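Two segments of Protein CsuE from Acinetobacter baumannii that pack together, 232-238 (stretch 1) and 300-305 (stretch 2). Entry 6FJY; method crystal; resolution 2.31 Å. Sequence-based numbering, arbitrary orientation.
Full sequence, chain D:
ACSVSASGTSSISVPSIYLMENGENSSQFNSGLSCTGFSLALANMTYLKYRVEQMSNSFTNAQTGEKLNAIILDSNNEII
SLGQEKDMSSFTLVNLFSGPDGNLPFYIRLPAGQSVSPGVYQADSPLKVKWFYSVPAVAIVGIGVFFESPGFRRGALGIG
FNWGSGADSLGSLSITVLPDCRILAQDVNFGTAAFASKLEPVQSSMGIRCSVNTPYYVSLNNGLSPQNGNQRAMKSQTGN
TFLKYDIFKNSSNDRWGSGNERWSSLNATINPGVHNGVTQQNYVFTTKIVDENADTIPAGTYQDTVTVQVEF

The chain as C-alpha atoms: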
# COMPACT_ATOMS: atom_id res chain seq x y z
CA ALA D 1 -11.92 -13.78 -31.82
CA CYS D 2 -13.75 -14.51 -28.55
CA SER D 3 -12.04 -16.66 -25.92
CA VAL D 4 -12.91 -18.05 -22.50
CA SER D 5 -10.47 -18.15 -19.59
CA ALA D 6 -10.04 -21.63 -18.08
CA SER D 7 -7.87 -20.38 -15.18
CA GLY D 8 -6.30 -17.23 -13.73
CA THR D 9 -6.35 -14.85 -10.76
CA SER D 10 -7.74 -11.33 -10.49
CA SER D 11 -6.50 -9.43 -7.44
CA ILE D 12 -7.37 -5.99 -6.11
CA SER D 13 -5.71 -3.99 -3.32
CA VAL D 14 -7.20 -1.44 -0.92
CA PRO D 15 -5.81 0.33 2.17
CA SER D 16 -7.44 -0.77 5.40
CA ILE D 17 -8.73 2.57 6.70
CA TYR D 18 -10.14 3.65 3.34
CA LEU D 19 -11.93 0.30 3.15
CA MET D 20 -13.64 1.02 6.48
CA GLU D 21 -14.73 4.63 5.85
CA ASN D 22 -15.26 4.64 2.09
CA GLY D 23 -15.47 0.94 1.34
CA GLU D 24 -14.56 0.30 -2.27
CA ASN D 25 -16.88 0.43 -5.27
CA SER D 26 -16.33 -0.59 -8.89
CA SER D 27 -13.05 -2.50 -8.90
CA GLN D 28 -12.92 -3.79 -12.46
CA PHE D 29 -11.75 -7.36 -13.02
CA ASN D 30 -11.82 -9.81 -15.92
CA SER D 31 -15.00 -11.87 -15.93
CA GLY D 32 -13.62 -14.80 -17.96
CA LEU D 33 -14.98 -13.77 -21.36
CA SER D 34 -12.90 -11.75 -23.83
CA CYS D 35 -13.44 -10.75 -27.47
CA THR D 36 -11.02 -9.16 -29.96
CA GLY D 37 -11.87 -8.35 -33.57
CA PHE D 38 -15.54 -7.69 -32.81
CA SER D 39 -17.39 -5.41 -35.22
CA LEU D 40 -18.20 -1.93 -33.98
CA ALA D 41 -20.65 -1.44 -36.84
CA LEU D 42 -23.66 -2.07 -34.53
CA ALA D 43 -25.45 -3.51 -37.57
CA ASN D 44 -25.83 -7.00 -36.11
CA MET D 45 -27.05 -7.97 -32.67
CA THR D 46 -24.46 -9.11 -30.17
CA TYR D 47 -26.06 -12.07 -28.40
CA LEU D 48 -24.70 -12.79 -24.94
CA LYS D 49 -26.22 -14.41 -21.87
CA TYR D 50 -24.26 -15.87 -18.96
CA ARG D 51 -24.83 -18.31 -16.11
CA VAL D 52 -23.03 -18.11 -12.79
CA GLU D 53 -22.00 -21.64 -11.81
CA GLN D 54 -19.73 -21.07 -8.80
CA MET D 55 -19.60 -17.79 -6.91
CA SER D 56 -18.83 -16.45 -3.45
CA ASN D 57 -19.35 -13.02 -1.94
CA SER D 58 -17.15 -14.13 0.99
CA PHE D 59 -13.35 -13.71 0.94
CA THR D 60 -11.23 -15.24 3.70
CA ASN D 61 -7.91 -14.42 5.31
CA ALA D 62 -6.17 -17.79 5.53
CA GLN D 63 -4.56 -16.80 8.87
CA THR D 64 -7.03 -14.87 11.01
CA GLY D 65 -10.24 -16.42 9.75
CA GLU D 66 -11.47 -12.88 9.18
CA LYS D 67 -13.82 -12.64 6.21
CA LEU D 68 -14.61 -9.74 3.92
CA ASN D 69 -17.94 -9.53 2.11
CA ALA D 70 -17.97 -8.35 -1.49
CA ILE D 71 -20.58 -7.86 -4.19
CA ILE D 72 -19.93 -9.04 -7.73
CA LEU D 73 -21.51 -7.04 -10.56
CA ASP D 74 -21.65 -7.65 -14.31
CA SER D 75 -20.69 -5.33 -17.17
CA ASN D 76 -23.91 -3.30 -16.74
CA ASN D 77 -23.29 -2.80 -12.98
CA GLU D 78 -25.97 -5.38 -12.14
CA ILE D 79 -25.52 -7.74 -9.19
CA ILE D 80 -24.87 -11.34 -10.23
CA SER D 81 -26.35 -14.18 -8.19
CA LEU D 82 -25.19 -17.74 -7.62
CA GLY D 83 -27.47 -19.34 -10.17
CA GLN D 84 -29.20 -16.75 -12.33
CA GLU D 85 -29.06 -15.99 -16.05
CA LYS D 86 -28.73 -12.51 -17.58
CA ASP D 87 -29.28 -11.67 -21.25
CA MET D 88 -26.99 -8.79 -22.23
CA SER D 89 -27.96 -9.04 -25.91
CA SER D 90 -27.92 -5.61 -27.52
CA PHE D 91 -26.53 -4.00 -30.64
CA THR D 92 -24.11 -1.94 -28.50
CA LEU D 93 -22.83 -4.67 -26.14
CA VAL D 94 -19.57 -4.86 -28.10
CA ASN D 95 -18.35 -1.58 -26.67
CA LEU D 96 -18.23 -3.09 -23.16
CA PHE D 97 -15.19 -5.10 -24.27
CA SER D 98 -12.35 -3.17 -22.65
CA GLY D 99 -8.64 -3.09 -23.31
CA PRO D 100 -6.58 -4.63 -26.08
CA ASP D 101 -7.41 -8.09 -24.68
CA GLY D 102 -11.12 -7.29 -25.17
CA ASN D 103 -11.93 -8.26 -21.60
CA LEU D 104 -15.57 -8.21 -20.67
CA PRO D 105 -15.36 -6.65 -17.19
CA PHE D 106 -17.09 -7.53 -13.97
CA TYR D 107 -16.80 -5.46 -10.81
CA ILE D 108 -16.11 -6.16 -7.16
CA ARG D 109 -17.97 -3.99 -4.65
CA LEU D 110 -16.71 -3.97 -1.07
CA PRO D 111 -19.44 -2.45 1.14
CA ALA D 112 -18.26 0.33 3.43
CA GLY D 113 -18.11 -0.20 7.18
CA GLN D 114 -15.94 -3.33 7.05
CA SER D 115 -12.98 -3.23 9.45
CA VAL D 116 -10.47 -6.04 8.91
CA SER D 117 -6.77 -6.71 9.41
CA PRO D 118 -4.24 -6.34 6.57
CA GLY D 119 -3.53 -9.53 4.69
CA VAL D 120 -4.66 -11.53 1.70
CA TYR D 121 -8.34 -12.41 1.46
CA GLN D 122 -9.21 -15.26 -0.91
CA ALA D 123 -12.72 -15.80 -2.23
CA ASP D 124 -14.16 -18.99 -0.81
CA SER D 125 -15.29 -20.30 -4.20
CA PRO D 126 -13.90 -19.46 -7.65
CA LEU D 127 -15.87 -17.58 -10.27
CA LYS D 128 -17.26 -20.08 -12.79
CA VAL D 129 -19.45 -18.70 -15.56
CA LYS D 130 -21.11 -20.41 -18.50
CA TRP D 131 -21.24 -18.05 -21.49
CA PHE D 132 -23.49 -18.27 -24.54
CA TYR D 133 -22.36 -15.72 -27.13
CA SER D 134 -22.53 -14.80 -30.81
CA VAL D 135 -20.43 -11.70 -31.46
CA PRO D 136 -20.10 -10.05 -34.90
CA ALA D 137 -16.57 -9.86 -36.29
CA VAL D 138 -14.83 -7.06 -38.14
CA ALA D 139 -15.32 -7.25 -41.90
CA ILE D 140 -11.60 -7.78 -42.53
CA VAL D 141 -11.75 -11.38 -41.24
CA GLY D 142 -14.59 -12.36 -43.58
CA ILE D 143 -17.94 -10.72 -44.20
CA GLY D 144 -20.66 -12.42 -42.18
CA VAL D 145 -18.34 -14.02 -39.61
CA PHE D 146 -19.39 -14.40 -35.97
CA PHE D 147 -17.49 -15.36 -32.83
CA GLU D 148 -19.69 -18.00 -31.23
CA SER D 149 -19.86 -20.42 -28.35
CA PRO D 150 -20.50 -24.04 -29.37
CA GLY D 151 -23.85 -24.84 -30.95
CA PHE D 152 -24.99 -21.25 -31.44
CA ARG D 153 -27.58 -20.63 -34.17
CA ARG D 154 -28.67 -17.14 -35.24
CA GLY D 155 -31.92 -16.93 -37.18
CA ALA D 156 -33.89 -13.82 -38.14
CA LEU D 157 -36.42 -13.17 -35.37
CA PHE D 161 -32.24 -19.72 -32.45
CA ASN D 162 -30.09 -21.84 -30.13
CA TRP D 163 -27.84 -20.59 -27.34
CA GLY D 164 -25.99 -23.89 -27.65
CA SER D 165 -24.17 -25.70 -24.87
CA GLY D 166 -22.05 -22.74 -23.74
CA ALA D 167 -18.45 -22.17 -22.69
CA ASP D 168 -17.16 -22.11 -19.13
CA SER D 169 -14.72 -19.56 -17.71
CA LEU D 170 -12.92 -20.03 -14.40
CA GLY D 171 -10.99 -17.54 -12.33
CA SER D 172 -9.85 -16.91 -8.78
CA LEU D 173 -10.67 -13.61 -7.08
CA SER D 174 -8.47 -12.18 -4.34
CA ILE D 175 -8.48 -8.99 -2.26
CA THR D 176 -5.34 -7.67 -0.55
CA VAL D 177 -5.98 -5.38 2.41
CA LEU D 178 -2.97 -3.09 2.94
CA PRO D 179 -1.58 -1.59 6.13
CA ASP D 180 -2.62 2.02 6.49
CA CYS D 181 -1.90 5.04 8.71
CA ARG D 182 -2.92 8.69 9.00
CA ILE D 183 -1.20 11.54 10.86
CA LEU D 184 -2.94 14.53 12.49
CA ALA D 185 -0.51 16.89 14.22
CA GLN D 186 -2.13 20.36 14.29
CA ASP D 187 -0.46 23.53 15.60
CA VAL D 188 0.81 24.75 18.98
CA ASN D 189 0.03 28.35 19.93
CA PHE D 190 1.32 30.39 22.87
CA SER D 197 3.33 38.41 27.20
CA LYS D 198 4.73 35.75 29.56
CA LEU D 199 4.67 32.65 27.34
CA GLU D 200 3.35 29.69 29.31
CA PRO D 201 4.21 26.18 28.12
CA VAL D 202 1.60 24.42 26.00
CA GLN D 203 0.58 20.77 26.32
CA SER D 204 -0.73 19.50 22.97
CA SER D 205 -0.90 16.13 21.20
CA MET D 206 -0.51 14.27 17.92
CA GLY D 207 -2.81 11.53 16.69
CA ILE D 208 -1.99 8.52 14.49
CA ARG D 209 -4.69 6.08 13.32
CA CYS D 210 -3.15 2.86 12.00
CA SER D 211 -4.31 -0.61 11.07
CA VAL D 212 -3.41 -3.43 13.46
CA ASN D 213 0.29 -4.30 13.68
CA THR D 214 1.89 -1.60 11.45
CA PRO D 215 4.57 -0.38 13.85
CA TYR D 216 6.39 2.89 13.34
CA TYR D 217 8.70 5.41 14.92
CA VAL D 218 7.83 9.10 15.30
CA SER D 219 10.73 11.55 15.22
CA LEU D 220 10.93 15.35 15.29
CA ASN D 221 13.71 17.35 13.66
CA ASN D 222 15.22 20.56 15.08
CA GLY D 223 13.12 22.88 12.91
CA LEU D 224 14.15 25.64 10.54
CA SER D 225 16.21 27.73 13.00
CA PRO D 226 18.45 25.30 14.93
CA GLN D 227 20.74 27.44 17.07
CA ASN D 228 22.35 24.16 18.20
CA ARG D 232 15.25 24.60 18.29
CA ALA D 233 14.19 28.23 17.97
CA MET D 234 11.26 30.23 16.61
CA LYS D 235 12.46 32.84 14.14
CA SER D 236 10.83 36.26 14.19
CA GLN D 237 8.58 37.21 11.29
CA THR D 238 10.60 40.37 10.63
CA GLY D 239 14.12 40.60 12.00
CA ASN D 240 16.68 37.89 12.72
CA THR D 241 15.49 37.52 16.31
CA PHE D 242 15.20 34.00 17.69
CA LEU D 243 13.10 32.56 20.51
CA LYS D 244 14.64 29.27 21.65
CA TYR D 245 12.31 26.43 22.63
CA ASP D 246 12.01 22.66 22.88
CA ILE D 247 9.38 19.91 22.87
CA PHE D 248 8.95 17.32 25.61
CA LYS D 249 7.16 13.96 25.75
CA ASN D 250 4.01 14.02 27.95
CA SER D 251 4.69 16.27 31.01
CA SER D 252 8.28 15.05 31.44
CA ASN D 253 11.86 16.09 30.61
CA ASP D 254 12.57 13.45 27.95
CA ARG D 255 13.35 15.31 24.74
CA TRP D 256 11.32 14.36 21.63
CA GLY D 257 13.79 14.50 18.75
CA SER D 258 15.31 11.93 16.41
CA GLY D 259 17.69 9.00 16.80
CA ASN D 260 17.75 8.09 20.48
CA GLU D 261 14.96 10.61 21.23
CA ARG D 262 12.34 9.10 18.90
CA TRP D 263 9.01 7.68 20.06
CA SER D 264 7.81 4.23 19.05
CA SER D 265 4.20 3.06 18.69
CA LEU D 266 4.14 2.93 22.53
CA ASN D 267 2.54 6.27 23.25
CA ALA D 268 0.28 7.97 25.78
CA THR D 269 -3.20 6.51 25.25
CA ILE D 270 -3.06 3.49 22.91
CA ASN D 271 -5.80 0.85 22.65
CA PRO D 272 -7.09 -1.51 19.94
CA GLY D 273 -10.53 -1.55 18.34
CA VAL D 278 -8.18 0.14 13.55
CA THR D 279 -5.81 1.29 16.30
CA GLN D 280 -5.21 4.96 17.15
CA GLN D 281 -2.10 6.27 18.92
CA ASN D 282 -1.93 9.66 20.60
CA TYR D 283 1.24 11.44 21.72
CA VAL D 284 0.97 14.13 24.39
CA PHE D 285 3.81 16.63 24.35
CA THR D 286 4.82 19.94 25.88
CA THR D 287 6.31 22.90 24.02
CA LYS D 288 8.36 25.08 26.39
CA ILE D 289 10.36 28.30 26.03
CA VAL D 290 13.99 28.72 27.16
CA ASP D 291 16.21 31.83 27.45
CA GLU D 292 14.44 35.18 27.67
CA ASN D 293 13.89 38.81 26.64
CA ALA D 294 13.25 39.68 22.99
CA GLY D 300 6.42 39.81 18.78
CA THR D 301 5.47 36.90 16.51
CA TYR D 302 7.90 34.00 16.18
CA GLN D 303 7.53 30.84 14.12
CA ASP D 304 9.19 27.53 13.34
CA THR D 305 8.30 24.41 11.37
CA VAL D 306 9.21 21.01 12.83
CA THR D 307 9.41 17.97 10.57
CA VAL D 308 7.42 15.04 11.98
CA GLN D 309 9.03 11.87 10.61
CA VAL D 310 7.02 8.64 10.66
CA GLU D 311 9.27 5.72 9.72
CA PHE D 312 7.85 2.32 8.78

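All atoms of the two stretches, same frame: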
# COMPACT_ATOMS: atom_id res chain seq x y z
N ARG D 232 16.44 24.06 18.95
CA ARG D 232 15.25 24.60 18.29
C ARG D 232 15.03 26.06 18.66
O ARG D 232 15.33 26.47 19.77
CB ARG D 232 14.00 23.79 18.65
CG ARG D 232 13.94 22.39 18.07
CD ARG D 232 13.11 21.46 18.96
NE ARG D 232 13.00 20.12 18.39
CZ ARG D 232 12.65 19.03 19.06
NH1 ARG D 232 12.39 19.10 20.36
NH2 ARG D 232 12.58 17.86 18.44
N ALA D 233 14.49 26.82 17.72
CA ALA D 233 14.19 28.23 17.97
C ALA D 233 13.11 28.67 16.99
O ALA D 233 13.00 28.15 15.88
CB ALA D 233 15.45 29.10 17.84
N MET D 234 12.29 29.63 17.44
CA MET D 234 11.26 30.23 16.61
C MET D 234 11.81 31.54 16.06
O MET D 234 12.15 32.45 16.83
CB MET D 234 9.99 30.48 17.41
CG MET D 234 9.37 29.22 17.96
SD MET D 234 8.49 29.48 19.50
CE MET D 234 6.97 30.06 18.84
N LYS D 235 11.93 31.63 14.75
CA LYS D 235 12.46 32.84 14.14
C LYS D 235 11.37 33.90 14.11
O LYS D 235 10.18 33.58 13.96
CB LYS D 235 12.99 32.56 12.74
CG LYS D 235 13.61 33.76 12.05
CD LYS D 235 13.85 33.44 10.57
CE LYS D 235 13.59 34.64 9.67
NZ LYS D 235 14.49 35.79 9.96
N SER D 236 11.77 35.15 14.28
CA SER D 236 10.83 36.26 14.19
C SER D 236 10.34 36.42 12.75
O SER D 236 11.04 36.07 11.79
CB SER D 236 11.48 37.55 14.65
OG SER D 236 12.46 37.96 13.71
N GLN D 237 9.13 36.95 12.62
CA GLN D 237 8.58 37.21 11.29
C GLN D 237 9.41 38.25 10.55
O GLN D 237 9.63 38.13 9.34
CB GLN D 237 7.13 37.68 11.40
N THR D 238 9.89 39.27 11.26
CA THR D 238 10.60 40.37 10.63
C THR D 238 12.11 40.20 10.73
O THR D 238 12.74 39.69 9.80
CB THR D 238 10.18 41.69 11.27
OG1 THR D 238 10.58 41.70 12.64
CG2 THR D 238 8.67 41.86 11.19
N GLY D 300 7.42 39.72 19.83
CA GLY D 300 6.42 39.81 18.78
C GLY D 300 5.82 38.48 18.36
O GLY D 300 5.20 37.79 19.17
N THR D 301 6.01 38.12 17.09
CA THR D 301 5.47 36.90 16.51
C THR D 301 6.61 36.06 15.96
O THR D 301 7.30 36.48 15.02
CB THR D 301 4.44 37.20 15.42
OG1 THR D 301 4.23 36.03 14.62
CG2 THR D 301 4.89 38.35 14.53
N TYR D 302 6.81 34.88 16.54
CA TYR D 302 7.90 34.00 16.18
C TYR D 302 7.35 32.66 15.71
O TYR D 302 6.34 32.17 16.22
CB TYR D 302 8.85 33.77 17.36
CG TYR D 302 9.56 35.02 17.85
CD1 TYR D 302 8.89 35.98 18.59
CD2 TYR D 302 10.91 35.21 17.58
CE1 TYR D 302 9.54 37.10 19.04
CE2 TYR D 302 11.56 36.34 18.03
CZ TYR D 302 10.88 37.28 18.76
OH TYR D 302 11.52 38.41 19.21
N GLN D 303 8.03 32.05 14.74
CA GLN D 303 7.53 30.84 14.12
C GLN D 303 8.66 29.87 13.84
O GLN D 303 9.82 30.26 13.67
CB GLN D 303 6.79 31.15 12.82
CG GLN D 303 5.43 31.77 13.03
CD GLN D 303 4.72 32.05 11.73
OE1 GLN D 303 5.28 31.83 10.65
NE2 GLN D 303 3.49 32.53 11.82
N ASP D 304 8.30 28.59 13.80
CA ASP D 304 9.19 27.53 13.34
C ASP D 304 8.35 26.40 12.77
O ASP D 304 7.16 26.28 13.06
CB ASP D 304 10.09 27.00 14.46
CG ASP D 304 11.31 26.26 13.93
OD1 ASP D 304 11.64 26.43 12.73
OD2 ASP D 304 11.93 25.49 14.71
N THR D 305 8.98 25.56 11.96
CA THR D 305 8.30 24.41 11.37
C THR D 305 9.12 23.16 11.66
O THR D 305 10.26 23.04 11.20
CB THR D 305 8.08 24.61 9.87
OG1 THR D 305 7.47 25.88 9.65
CG2 THR D 305 7.16 23.53 9.33

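A short antiparallel pairing shows how a few backbone groups can fix the register of two strands while several side chains find polar partners elsewhere in the structure. In CsuE, strand 233-236 lies against strand 302-305, at least 64 residues away in sequence. Their N-to-C directions differ by 127°, so the strands are antiparallel but strongly splayed, and the ladder between them is brief.

Its centre is the hydrogen-bonded pair of Lys235 and Gln303. Each residue uses both its amide and its carbonyl, but the two bonds are unequal. Gln303 N donates to Lys235 O over 2.8 Å at a nearly straight 163°, whereas Lys235 N reaches Gln303 O over 2.7 Å at only 129°, a weak bond despite its short length. Distance alone is thus a poor guide to quality. One step along, Ser236 and Tyr302 form the non-hydrogen-bonded pair, their CA atoms 4.2 Å apart. Beyond the end of the first strand, Gln237 N donates to Thr301 O over 3.1 Å at 148°, extending the bonding past the paired strands.

The carbonyls of Lys235 and Gln303 also receive CA-H...O contacts. Met234 CA lies 3.3 Å from Gln303 O, and Tyr302 CA lies 3.2 Å from Lys235 O, so these two oxygens each meet an amide hydrogen and a polarised C-H group.

Around this framework the side chains pack closely. Ser236 and Tyr302 project from one face of the sheet, Lys235 and Gln303 from the other. Tyr302 has the largest area covered by the opposing stretch: its CB lies 3.5 Å from Met234 CB, an apolar contact, and its ring atom CE2 lies 3.6 Å from Ser236 CB. Met234 O sits at the ring edge, 3.1 Å from Tyr302 CD2, where the slightly positive ring hydrogens suit a carbonyl oxygen. Past the strands, Gln237 CB lies 3.9 Å from Thr301 CG2; the Gln237 side chain is not modelled beyond CB.

Proximity without a hydrogen bond completes the lesson. Ala233 O and Asp304 OD2 are 3.1 Å apart, yet both are acceptors, and no hydrogen bond joins them. Both carboxylate oxygens of Asp304 are instead hydrogen-bonded elsewhere in the structure, so neither oxygen relies on the opposing stretch for a hydrogen bond. Ser236 OG and Thr301 OG1 likewise find their partners elsewhere, and Lys235 NZ is hydrogen-bonded to a residue flanking one of the stretches. Across this interface, then, every hydrogen bond runs from backbone to backbone, while the side chains contribute packing.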